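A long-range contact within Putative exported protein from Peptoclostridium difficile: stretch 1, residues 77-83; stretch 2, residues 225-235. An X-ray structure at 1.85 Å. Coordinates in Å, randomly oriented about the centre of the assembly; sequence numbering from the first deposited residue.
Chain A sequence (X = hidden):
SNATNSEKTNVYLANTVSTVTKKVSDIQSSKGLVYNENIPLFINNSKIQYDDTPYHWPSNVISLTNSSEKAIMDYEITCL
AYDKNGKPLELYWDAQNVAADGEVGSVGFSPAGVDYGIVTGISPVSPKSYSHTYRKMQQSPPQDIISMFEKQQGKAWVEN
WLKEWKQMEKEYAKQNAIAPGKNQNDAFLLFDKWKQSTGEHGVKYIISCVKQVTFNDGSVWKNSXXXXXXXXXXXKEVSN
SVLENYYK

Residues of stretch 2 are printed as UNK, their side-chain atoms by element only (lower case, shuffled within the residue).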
# COMPACT_ATOMS: atom_id res chain seq x y z
N ILE A 77 -6.14 13.95 -17.48
CA ILE A 77 -7.15 14.58 -18.32
C ILE A 77 -7.48 15.93 -17.73
O ILE A 77 -7.85 16.02 -16.55
CB ILE A 77 -8.42 13.71 -18.44
CG1 ILE A 77 -8.11 12.45 -19.24
CG2 ILE A 77 -9.52 14.51 -19.10
CD1 ILE A 77 -9.33 11.50 -19.35
N THR A 78 -7.33 17.00 -18.54
CA THR A 78 -7.55 18.35 -18.03
C THR A 78 -8.91 18.84 -18.49
O THR A 78 -9.28 18.66 -19.66
CB THR A 78 -6.45 19.32 -18.51
OG1 THR A 78 -5.19 18.91 -17.97
CG2 THR A 78 -6.75 20.75 -18.04
N CYS A 79 -9.65 19.46 -17.58
CA CYS A 79 -10.95 20.04 -17.88
C CYS A 79 -10.97 21.54 -17.62
O CYS A 79 -10.25 22.05 -16.76
CB CYS A 79 -12.07 19.42 -17.05
SG CYS A 79 -12.29 17.63 -17.31
N LEU A 80 -11.85 22.20 -18.37
CA LEU A 80 -12.15 23.62 -18.33
C LEU A 80 -13.65 23.76 -18.29
O LEU A 80 -14.37 22.90 -18.82
CB LEU A 80 -11.58 24.34 -19.56
CG LEU A 80 -10.07 24.19 -19.72
CD1 LEU A 80 -9.65 24.83 -21.08
CD2 LEU A 80 -9.36 24.91 -18.60
N ALA A 81 -14.14 24.81 -17.64
CA ALA A 81 -15.57 24.98 -17.43
C ALA A 81 -16.03 26.35 -17.91
O ALA A 81 -15.30 27.33 -17.79
CB ALA A 81 -15.93 24.81 -15.93
N TYR A 82 -17.26 26.41 -18.43
CA TYR A 82 -17.83 27.61 -19.02
C TYR A 82 -19.27 27.76 -18.58
O TYR A 82 -19.99 26.76 -18.47
CB TYR A 82 -17.77 27.56 -20.57
CG TYR A 82 -16.35 27.62 -21.03
CD1 TYR A 82 -15.55 26.48 -21.06
CD2 TYR A 82 -15.78 28.85 -21.36
CE1 TYR A 82 -14.21 26.55 -21.42
CE2 TYR A 82 -14.46 28.93 -21.72
CZ TYR A 82 -13.69 27.80 -21.76
OH TYR A 82 -12.38 27.93 -22.12
N ASP A 83 -19.70 29.01 -18.39
CA ASP A 83 -21.12 29.30 -18.14
C ASP A 83 -21.93 29.25 -19.44
O ASP A 83 -21.41 28.99 -20.53
CB ASP A 83 -21.30 30.62 -17.38
CG ASP A 83 -21.19 31.88 -18.27
OD1 ASP A 83 -21.02 31.81 -19.52
OD2 ASP A 83 -21.27 32.99 -17.70
N UNK A 225 -0.46 18.00 -28.83
CA UNK A 225 -1.35 19.14 -29.02
C UNK A 225 -1.83 19.76 -27.71
O UNK A 225 -2.49 20.80 -27.74
c UNK A 225 -2.57 18.72 -29.84
N UNK A 226 -1.51 19.15 -26.56
CA UNK A 226 -2.08 19.61 -25.29
C UNK A 226 -1.70 21.05 -24.94
O UNK A 226 -2.55 21.83 -24.49
o UNK A 226 -3.35 20.43 -19.05
c UNK A 226 -3.41 18.92 -22.37
c UNK A 226 -1.65 18.67 -24.17
c UNK A 226 -3.84 19.35 -21.12
c UNK A 226 -2.95 20.00 -20.29
c UNK A 226 -1.65 20.24 -20.70
c UNK A 226 -1.24 19.80 -21.94
c UNK A 226 -2.11 19.15 -22.80
N UNK A 227 -0.43 21.41 -25.08
CA UNK A 227 -0.06 22.75 -24.61
C UNK A 227 -0.81 23.82 -25.40
O UNK A 227 -1.28 24.80 -24.82
o UNK A 227 1.31 23.86 -21.95
o UNK A 227 1.66 21.80 -21.27
c UNK A 227 1.70 22.68 -22.16
c UNK A 227 2.23 22.31 -23.55
c UNK A 227 1.45 22.96 -24.69
N UNK A 228 -0.95 23.61 -26.71
CA UNK A 228 -1.69 24.54 -27.56
C UNK A 228 -3.14 24.63 -27.13
O UNK A 228 -3.73 25.72 -27.09
c UNK A 228 -1.64 24.10 -29.03
o UNK A 228 0.61 24.93 -29.15
n UNK A 228 -0.03 23.45 -30.71
c UNK A 228 -0.25 24.20 -29.63
N UNK A 229 -3.75 23.48 -26.83
CA UNK A 229 -5.15 23.46 -26.41
C UNK A 229 -5.32 24.28 -25.13
O UNK A 229 -6.20 25.15 -25.04
c UNK A 229 -7.25 21.62 -21.86
c UNK A 229 -6.97 21.82 -25.64
n UNK A 229 -9.20 21.54 -25.47
c UNK A 229 -9.40 21.40 -22.96
c UNK A 229 -7.32 21.73 -24.26
c UNK A 229 -5.60 22.00 -26.21
c UNK A 229 -8.14 21.70 -26.34
c UNK A 229 -6.58 21.76 -23.06
c UNK A 229 -8.65 21.44 -21.82
c UNK A 229 -8.72 21.55 -24.19
N UNK A 230 -4.47 24.03 -24.14
CA UNK A 230 -4.56 24.76 -22.89
C UNK A 230 -4.39 26.26 -23.12
O UNK A 230 -5.15 27.07 -22.58
c UNK A 230 -4.94 24.12 -19.84
c UNK A 230 -3.52 24.23 -21.91
c UNK A 230 -2.43 24.31 -19.64
c UNK A 230 -3.66 24.71 -20.46
N UNK A 231 -3.43 26.64 -23.96
CA UNK A 231 -3.21 28.06 -24.20
C UNK A 231 -4.39 28.69 -24.94
O UNK A 231 -4.78 29.83 -24.64
c UNK A 231 -1.51 29.72 -25.25
n UNK A 231 -0.72 31.14 -21.74
c UNK A 231 -1.65 30.60 -24.00
c UNK A 231 -1.89 28.25 -24.97
c UNK A 231 -0.71 30.18 -22.87
N UNK A 232 -4.99 27.97 -25.89
CA UNK A 232 -6.12 28.52 -26.63
C UNK A 232 -7.36 28.72 -25.77
O UNK A 232 -8.13 29.66 -26.00
o UNK A 232 -5.39 27.55 -28.72
c UNK A 232 -6.46 27.61 -27.80
N UNK A 233 -7.59 27.86 -24.79
CA UNK A 233 -8.86 27.84 -24.08
C UNK A 233 -8.81 28.34 -22.65
O UNK A 233 -9.77 28.96 -22.20
c UNK A 233 -9.92 24.44 -27.32
c UNK A 233 -11.11 26.56 -25.97
c UNK A 233 -11.02 25.05 -27.86
c UNK A 233 -9.41 24.88 -26.09
c UNK A 233 -11.62 26.13 -27.19
c UNK A 233 -9.99 25.95 -25.41
c UNK A 233 -9.45 26.41 -24.07
N UNK A 234 -7.75 28.07 -21.87
CA UNK A 234 -7.84 28.26 -20.42
C UNK A 234 -7.98 29.74 -20.09
O UNK A 234 -7.14 30.56 -20.51
n UNK A 234 -4.40 27.17 -17.90
c UNK A 234 -6.60 28.10 -18.21
c UNK A 234 -6.64 27.67 -19.69
c UNK A 234 -5.59 27.35 -17.36
o UNK A 234 -5.87 26.97 -16.22
N UNK A 235 -9.05 30.09 -19.38
CA UNK A 235 -9.36 31.46 -19.05
C UNK A 235 -9.78 32.35 -20.21
O UNK A 235 -9.77 33.56 -20.06
O HOH W 1 -11.23 28.17 -19.20

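Position 225 carries one side-chain carbon and nothing more. It lies out of reach of stretch 1. A lone carbon is alanine, A225. Its O accepts a hydrogen bond from N of position 229, 3.1 Å away.

Position 226 has one carbon, then a ring of six carbons bearing one oxygen. The ring oxygen lies 2.6 Å from T78 OG1, near the plane of the ring. A hydroxyl on a six-membered ring marks tyrosine, Y226. Its OH and T78 OG1 are hydrogen-bonded, and either could be the donor. Chi1 is t, and the CA-to-CB bond points toward the strand.

Position 227 has three carbons, the third carrying two oxygens. It is exposed and makes no contact with stretch 1. This is a carboxylate on a two-carbon stem, so the residue is glutamate, E227.

Position 228 has two carbons, the second carrying one oxygen and one nitrogen. It too is exposed and out of reach. This short amide is asparagine, N228.

Position 229 has one carbon, then fused five- and six-membered rings holding eight carbons and one nitrogen. CA-to-CB points sideways, but the end of the side chain comes nearer to the strand. A carbon of the six-membered ring lies 3.6 Å from T78 O and 3.6 Å from L80 CD1. Only tryptophan fits, W229; that carbon is CH2. The nitrogen NE1 is hydrogen-bonded elsewhere in the structure.

Position 230 has four carbons, forked at the second. Its contact is slight: one carbon of the fork lies 4.2 Å from T78 CG2. That is leucine, L230, and the carbon is CD1.

Position 231 has four carbons in a row ending in nitrogen. It is exposed and does not touch stretch 1. This is lysine, K231.

Position 232 has one carbon and one oxygen. It makes no contact with the strand. It is serine, S232. Instead OG donates a hydrogen bond to N228 O at 3.0 Å, one turn back in the helix.

Position 233 has one carbon, then a ring of six carbons with no oxygen. CB packs 3.4 Å from L80 CD1. CA-to-CB points toward the strand, while the end of the side chain leads away. The backbone O is 2.8 Å from Y82 OH. It is phenylalanine, F233.

Position 234 has three carbons, the third carrying one oxygen and one nitrogen. Its CB lies 4.0 Å from L80 CD2. The longer amide is glutamine, Q234. It is the first residue to leave helical phi/psi.

Position 235 has no side-chain atoms. It is glycine, G235, and its phi of 69° favours that residue. Its N donates to water 1 at 2.9 Å; the same water is hydrogen-bonded to Y82 OH at 3.1 Å.

The strand and helix run nearly parallel, with axes 15° apart. T78 and L80 point toward the helix, while C79 between them points away. L80 supplies the apolar centre, against W229 and F233. The T78–Y226 hydrogen bond holds one end. At the other, water 1 links Y82 to G235. Together the two stretches bury 351 Å².

Stretch 2 (225-235) AYENWLKSFQG
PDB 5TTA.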